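Local coordinates for 14-3-3 protein (Cryptosporidium parvum, PDB 3EFZ), which probably binds phosphoserine-containing partner proteins, as other members of the 14-3-3 family do in cell signalling, at residues R141-K155 against C167-R181. Sequence-based numbering, arbitrary orientation.
Sequences RAFCIKLKGDLMRYK and CIKQAVEFYEDALQR
Tyr175 reaches across to helix 138-158 and ends between Asp150 and Arg153. Its OH donates to Asp150 OD1 at 2.7 Å, on that oxygen's anti lone pair. The same OH accepts from Arg153 NE at 3.0 Å. This second bond is nearly straight (179°) and lies in the guanidinium plane. Two bonds thus grip the phenol oxygen and hold the side-chain end. Gly149 CA lies over one ring face, 4.2 Å from the ring centroid of Tyr175. Without a side chain, Gly149 lets the helices come close, and its CA is 4.4 Å from Ala171 CA.

Phe174 packs into the hole formed by Ile145, Lys148, Gly149 and Met152. Lys148 CB sits over a face of the Phe174 ring, while Met152 CG meets its edge. The Lys148 chain bends at chi3 (-70°), which carries its amine past the ring rim; NZ pairs with Asp129. Ile145 CD1 lies over the Arg181 guanidinium face, 3.3 Å from Arg181 NE. A water bridges Arg181 NH2 and, weakly, Arg141 NH1; Arg141 NE bonds the Tyr135 carbonyl oxygen.

In the second shell, Lys146 NZ makes a salt-bridged hydrogen bond to the syn lone pair of Asp150 OD2 at 2.8 Å. Asp150 OD1 also takes a bond from Asn201, on helix 193-207, and a weak, salt-bridged one from Arg153 NH2. This network, with Tyr175, probably helps position Arg153, predicted with neighbouring Arg79 to contact phosphoserine. The antiparallel pair, 7.7 Å apart at the axes with knobs-into-holes packing, belongs to the all-helical 14-3-3 fold and contributes Arg153 to its probable phosphopeptide site.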
loop_
_atom_site.group_PDB
_atom_site.type_symbol
_atom_site.label_atom_id
_atom_site.label_comp_id
_atom_site.label_asym_id
_atom_site.label_seq_id
_atom_site.Cartn_x
_atom_site.Cartn_y
_atom_site.Cartn_z
ATOM N N ARG B 141 16.829 -7.157 15.278
ATOM C CA ARG B 141 15.888 -7.819 16.194
ATOM C C ARG B 141 15.020 -6.797 16.889
ATOM O O ARG B 141 13.822 -6.995 17.014
ATOM C CB ARG B 141 16.611 -8.688 17.223
ATOM C CG ARG B 141 17.119 -9.985 16.663
ATOM C CD ARG B 141 17.668 -10.865 17.781
ATOM N NE ARG B 141 18.366 -12.031 17.267
ATOM C CZ ARG B 141 18.878 -13.003 18.022
ATOM N NH1 ARG B 141 18.750 -12.972 19.357
ATOM N NH2 ARG B 141 19.502 -14.008 17.439
ATOM N N ALA B 142 15.627 -5.703 17.347
ATOM C CA ALA B 142 14.879 -4.616 17.971
ATOM C C ALA B 142 13.907 -4.011 16.950
ATOM O O ALA B 142 12.772 -3.704 17.286
ATOM C CB ALA B 142 15.837 -3.547 18.545
ATOM N N PHE B 143 14.360 -3.875 15.705
ATOM C CA PHE B 143 13.525 -3.382 14.624
ATOM C C PHE B 143 12.222 -4.193 14.480
ATOM O O PHE B 143 11.142 -3.618 14.398
ATOM C CB PHE B 143 14.320 -3.354 13.308
ATOM C CG PHE B 143 13.508 -2.920 12.109
ATOM C CD1 PHE B 143 13.568 -1.612 11.653
ATOM C CD2 PHE B 143 12.678 -3.820 11.443
ATOM C CE1 PHE B 143 12.820 -1.201 10.524
ATOM C CE2 PHE B 143 11.928 -3.415 10.330
ATOM C CZ PHE B 143 12.003 -2.106 9.877
ATOM N N CYS B 144 12.337 -5.523 14.422
ATOM C CA CYS B 144 11.176 -6.414 14.328
ATOM C C CYS B 144 10.222 -6.340 15.539
ATOM O O CYS B 144 9.002 -6.433 15.387
ATOM C CB CYS B 144 11.641 -7.855 14.131
ATOM S SG CYS B 144 12.574 -8.140 12.629
ATOM N N ILE B 145 10.780 -6.168 16.737
ATOM C CA ILE B 145 9.991 -6.112 17.969
ATOM C C ILE B 145 9.228 -4.771 18.078
ATOM O O ILE B 145 8.062 -4.743 18.500
ATOM C CB ILE B 145 10.892 -6.423 19.195
ATOM C CG1 ILE B 145 11.388 -7.875 19.114
ATOM C CG2 ILE B 145 10.175 -6.143 20.544
ATOM C CD1 ILE B 145 12.596 -8.183 20.015
ATOM N N LYS B 146 9.870 -3.670 17.680
ATOM C CA LYS B 146 9.168 -2.392 17.567
ATOM C C LYS B 146 7.979 -2.509 16.590
ATOM O O LYS B 146 6.877 -2.012 16.869
ATOM C CB LYS B 146 10.104 -1.263 17.104
ATOM C CG LYS B 146 9.322 -0.110 16.519
ATOM C CD LYS B 146 10.137 0.923 15.808
ATOM C CE LYS B 146 9.212 1.930 15.150
ATOM N NZ LYS B 146 8.696 1.464 13.849
ATOM N N LEU B 147 8.233 -3.171 15.459
ATOM C CA LEU B 147 7.254 -3.432 14.424
ATOM C C LEU B 147 6.040 -4.203 14.956
ATOM O O LEU B 147 4.898 -3.863 14.640
ATOM C CB LEU B 147 7.941 -4.222 13.312
ATOM C CG LEU B 147 7.323 -4.287 11.934
ATOM C CD1 LEU B 147 8.412 -4.429 10.857
ATOM C CD2 LEU B 147 6.304 -5.448 11.886
ATOM N N LYS B 148 6.289 -5.232 15.765
ATOM C CA LYS B 148 5.206 -5.933 16.468
ATOM C C LYS B 148 4.462 -4.996 17.421
ATOM O O LYS B 148 3.248 -5.115 17.581
ATOM C CB LYS B 148 5.727 -7.149 17.232
ATOM C CG LYS B 148 6.295 -8.272 16.359
ATOM C CD LYS B 148 6.374 -9.571 17.121
ATOM C CE LYS B 148 7.470 -9.557 18.214
ATOM N NZ LYS B 148 7.412 -10.769 19.083
ATOM N N GLY B 149 5.202 -4.093 18.067
ATOM C CA GLY B 149 4.633 -3.032 18.888
ATOM C C GLY B 149 3.678 -2.149 18.123
ATOM O O GLY B 149 2.549 -1.934 18.584
ATOM N N ASP B 150 4.118 -1.670 16.947
ATOM C CA ASP B 150 3.269 -0.930 16.005
ATOM C C ASP B 150 2.009 -1.688 15.597
ATOM O O ASP B 150 0.918 -1.123 15.623
ATOM C CB ASP B 150 4.034 -0.524 14.726
ATOM C CG ASP B 150 5.217 0.391 14.999
ATOM O OD1 ASP B 150 5.263 1.096 16.021
ATOM O OD2 ASP B 150 6.110 0.411 14.159
ATOM N N LEU B 151 2.161 -2.944 15.190
ATOM C CA LEU B 151 1.022 -3.788 14.801
ATOM C C LEU B 151 0.037 -4.072 15.938
ATOM O O LEU B 151 -1.161 -4.121 15.710
ATOM C CB LEU B 151 1.486 -5.111 14.177
ATOM C CG LEU B 151 2.248 -5.082 12.844
ATOM C CD1 LEU B 151 2.656 -6.479 12.509
ATOM C CD2 LEU B 151 1.442 -4.461 11.694
ATOM N N MET B 152 0.536 -4.266 17.150
ATOM C CA MET B 152 -0.339 -4.331 18.318
ATOM C C MET B 152 -1.130 -3.027 18.567
ATOM O O MET B 152 -2.316 -3.057 18.930
ATOM C CB MET B 152 0.462 -4.724 19.565
ATOM C CG MET B 152 0.782 -6.202 19.632
ATOM S SD MET B 152 -0.698 -7.227 19.562
ATOM C CE MET B 152 -0.087 -8.491 18.475
ATOM N N ARG B 153 -0.447 -1.893 18.383
ATOM C CA ARG B 153 -1.056 -0.549 18.491
ATOM C C ARG B 153 -2.175 -0.395 17.468
ATOM O O ARG B 153 -3.226 0.188 17.773
ATOM C CB ARG B 153 0.011 0.560 18.326
ATOM C CG ARG B 153 -0.516 2.010 18.240
ATOM C CD ARG B 153 0.599 3.061 18.509
ATOM N NE ARG B 153 1.730 2.933 17.568
ATOM C CZ ARG B 153 1.771 3.497 16.364
ATOM N NH1 ARG B 153 0.763 4.263 15.944
ATOM N NH2 ARG B 153 2.826 3.302 15.572
ATOM N N TYR B 154 -1.959 -0.933 16.263
ATOM C CA TYR B 154 -2.992 -0.900 15.227
ATOM C C TYR B 154 -4.222 -1.715 15.609
ATOM O O TYR B 154 -5.338 -1.294 15.332
ATOM C CB TYR B 154 -2.464 -1.411 13.885
ATOM C CG TYR B 154 -1.344 -0.605 13.237
ATOM C CD1 TYR B 154 -0.959 0.666 13.703
ATOM C CD2 TYR B 154 -0.689 -1.118 12.119
ATOM C CE1 TYR B 154 0.062 1.374 13.074
ATOM C CE2 TYR B 154 0.314 -0.418 11.473
ATOM C CZ TYR B 154 0.694 0.809 11.953
ATOM O OH TYR B 154 1.694 1.443 11.255
ATOM N N LYS B 155 -4.013 -2.885 16.221
ATOM C CA LYS B 155 -5.126 -3.778 16.601
ATOM C C LYS B 155 -5.930 -3.086 17.691
ATOM O O LYS B 155 -7.158 -3.129 17.688
ATOM C CB LYS B 155 -4.636 -5.147 17.121
ATOM C CG LYS B 155 -3.863 -6.032 16.140
ATOM C CD LYS B 155 -3.706 -7.446 16.717
ATOM C CE LYS B 155 -2.827 -8.312 15.841
ATOM N NZ LYS B 155 -2.781 -9.760 16.281
ATOM N N CYS B 167 -4.187 -5.678 23.845
ATOM C CA CYS B 167 -3.304 -5.249 22.751
ATOM C C CYS B 167 -2.439 -4.063 23.160
ATOM O O CYS B 167 -1.283 -3.975 22.756
ATOM C CB CYS B 167 -4.069 -4.912 21.450
ATOM S SG CYS B 167 -4.778 -6.351 20.640
ATOM N N ILE B 168 -2.999 -3.138 23.939
ATOM C CA ILE B 168 -2.207 -2.013 24.436
ATOM C C ILE B 168 -1.103 -2.543 25.356
ATOM O O ILE B 168 0.059 -2.132 25.243
ATOM C CB ILE B 168 -3.074 -0.942 25.137
ATOM C CG1 ILE B 168 -3.960 -0.221 24.113
ATOM C CG2 ILE B 168 -2.185 0.077 25.866
ATOM C CD1 ILE B 168 -5.195 0.428 24.698
ATOM N N LYS B 169 -1.463 -3.470 26.242
ATOM C CA LYS B 169 -0.476 -4.094 27.120
ATOM C C LYS B 169 0.636 -4.804 26.339
ATOM O O LYS B 169 1.799 -4.614 26.666
ATOM C CB LYS B 169 -1.108 -5.021 28.154
ATOM C CG LYS B 169 -0.067 -5.490 29.164
ATOM C CD LYS B 169 -0.601 -6.385 30.248
ATOM C CE LYS B 169 0.576 -6.867 31.128
ATOM N NZ LYS B 169 1.680 -7.479 30.293
ATOM N N GLN B 170 0.284 -5.585 25.307
ATOM C CA GLN B 170 1.286 -6.246 24.447
ATOM C C GLN B 170 2.155 -5.253 23.690
ATOM O O GLN B 170 3.320 -5.538 23.450
ATOM C CB GLN B 170 0.660 -7.214 23.421
ATOM C CG GLN B 170 0.004 -8.488 23.966
ATOM C CD GLN B 170 -0.613 -9.354 22.855
ATOM O OE1 GLN B 170 0.103 -9.939 22.034
ATOM N NE2 GLN B 170 -1.943 -9.445 22.837
ATOM N N ALA B 171 1.576 -4.114 23.275
ATOM C CA ALA B 171 2.342 -3.038 22.606
ATOM C C ALA B 171 3.364 -2.382 23.528
ATOM O O ALA B 171 4.494 -2.108 23.117
ATOM C CB ALA B 171 1.399 -1.964 22.019
ATOM N N VAL B 172 2.940 -2.088 24.760
ATOM C CA VAL B 172 3.845 -1.629 25.823
ATOM C C VAL B 172 5.064 -2.568 25.978
ATOM O O VAL B 172 6.205 -2.131 25.853
ATOM C CB VAL B 172 3.078 -1.448 27.155
ATOM C CG1 VAL B 172 4.036 -1.247 28.345
ATOM C CG2 VAL B 172 2.131 -0.280 27.036
ATOM N N GLU B 173 4.808 -3.847 26.236
ATOM C CA GLU B 173 5.848 -4.876 26.305
ATOM C C GLU B 173 6.868 -4.779 25.156
ATOM O O GLU B 173 8.078 -4.741 25.403
ATOM C CB GLU B 173 5.230 -6.271 26.201
ATOM C CG GLU B 173 4.168 -6.662 27.205
ATOM C CD GLU B 173 3.656 -8.087 26.927
ATOM O OE1 GLU B 173 2.412 -8.312 26.988
ATOM O OE2 GLU B 173 4.507 -8.981 26.642
ATOM N N PHE B 174 6.363 -4.771 23.913
ATOM C CA PHE B 174 7.206 -4.782 22.701
ATOM C C PHE B 174 8.071 -3.542 22.573
ATOM O O PHE B 174 9.245 -3.651 22.237
ATOM C CB PHE B 174 6.376 -4.994 21.411
ATOM C CG PHE B 174 5.828 -6.411 21.245
ATOM C CD1 PHE B 174 4.590 -6.631 20.637
ATOM C CD2 PHE B 174 6.548 -7.514 21.709
ATOM C CE1 PHE B 174 4.079 -7.933 20.472
ATOM C CE2 PHE B 174 6.058 -8.820 21.559
ATOM C CZ PHE B 174 4.820 -9.035 20.941
ATOM N N TYR B 175 7.480 -2.374 22.832
ATOM C CA TYR B 175 8.201 -1.105 22.820
ATOM C C TYR B 175 9.284 -1.070 23.880
ATOM O O TYR B 175 10.389 -0.654 23.606
ATOM C CB TYR B 175 7.246 0.083 23.033
ATOM C CG TYR B 175 6.395 0.390 21.828
ATOM C CD1 TYR B 175 6.944 0.351 20.551
ATOM C CD2 TYR B 175 5.034 0.737 21.958
ATOM C CE1 TYR B 175 6.171 0.624 19.415
ATOM C CE2 TYR B 175 4.252 1.027 20.824
ATOM C CZ TYR B 175 4.833 0.959 19.555
ATOM O OH TYR B 175 4.110 1.233 18.418
ATOM N N GLU B 176 8.966 -1.509 25.091
ATOM C CA GLU B 176 9.952 -1.493 26.159
ATOM C C GLU B 176 11.072 -2.497 25.916
ATOM O O GLU B 176 12.219 -2.209 26.244
ATOM C CB GLU B 176 9.297 -1.662 27.532
ATOM C CG GLU B 176 8.610 -0.369 27.964
ATOM C CD GLU B 176 7.895 -0.471 29.285
ATOM O OE1 GLU B 176 7.872 -1.576 29.887
ATOM O OE2 GLU B 176 7.351 0.570 29.730
ATOM N N ASP B 177 10.736 -3.637 25.303
ATOM C CA ASP B 177 11.721 -4.668 24.948
ATOM C C ASP B 177 12.675 -4.161 23.867
ATOM O O ASP B 177 13.894 -4.251 24.012
ATOM C CB ASP B 177 11.017 -5.978 24.512
ATOM C CG ASP B 177 11.998 -7.122 24.230
ATOM O OD1 ASP B 177 11.596 -8.097 23.563
ATOM O OD2 ASP B 177 13.163 -7.057 24.676
ATOM N N ALA B 178 12.108 -3.598 22.810
ATOM C CA ALA B 178 12.878 -2.978 21.723
ATOM C C ALA B 178 13.765 -1.827 22.230
ATOM O O ALA B 178 14.947 -1.770 21.910
ATOM C CB ALA B 178 11.939 -2.499 20.615
ATOM N N LEU B 179 13.197 -0.927 23.032
ATOM C CA LEU B 179 13.979 0.143 23.685
ATOM C C LEU B 179 15.153 -0.369 24.528
ATOM O O LEU B 179 16.267 0.173 24.435
ATOM C CB LEU B 179 13.078 1.055 24.539
ATOM C CG LEU B 179 12.110 2.010 23.830
ATOM C CD1 LEU B 179 11.066 2.575 24.811
ATOM C CD2 LEU B 179 12.849 3.130 23.134
ATOM N N GLN B 180 14.907 -1.395 25.348
ATOM C CA GLN B 180 15.964 -1.998 26.166
ATOM C C GLN B 180 17.077 -2.607 25.300
ATOM O O GLN B 180 18.265 -2.448 25.604
ATOM C CB GLN B 180 15.401 -3.026 27.163
ATOM C CG GLN B 180 16.469 -3.795 27.986
ATOM C CD GLN B 180 17.577 -2.888 28.534
ATOM O OE1 GLN B 180 17.334 -1.989 29.349
ATOM N NE2 GLN B 180 18.806 -3.122 28.080
ATOM N N ARG B 181 16.694 -3.292 24.228
ATOM C CA ARG B 181 17.671 -3.830 23.278
ATOM C C ARG B 181 18.466 -2.716 22.588
ATOM O O ARG B 181 19.687 -2.810 22.451
ATOM C CB ARG B 181 16.981 -4.717 22.245
ATOM C CG ARG B 181 16.521 -6.054 22.775
ATOM C CD ARG B 181 15.563 -6.667 21.757
ATOM N NE ARG B 181 15.070 -7.986 22.147
ATOM C CZ ARG B 181 15.570 -9.139 21.707
ATOM N NH1 ARG B 181 16.624 -9.179 20.880
ATOM N NH2 ARG B 181 15.019 -10.269 22.115
HETATM O O HOH W 1 16.436 -12.455 21.247
#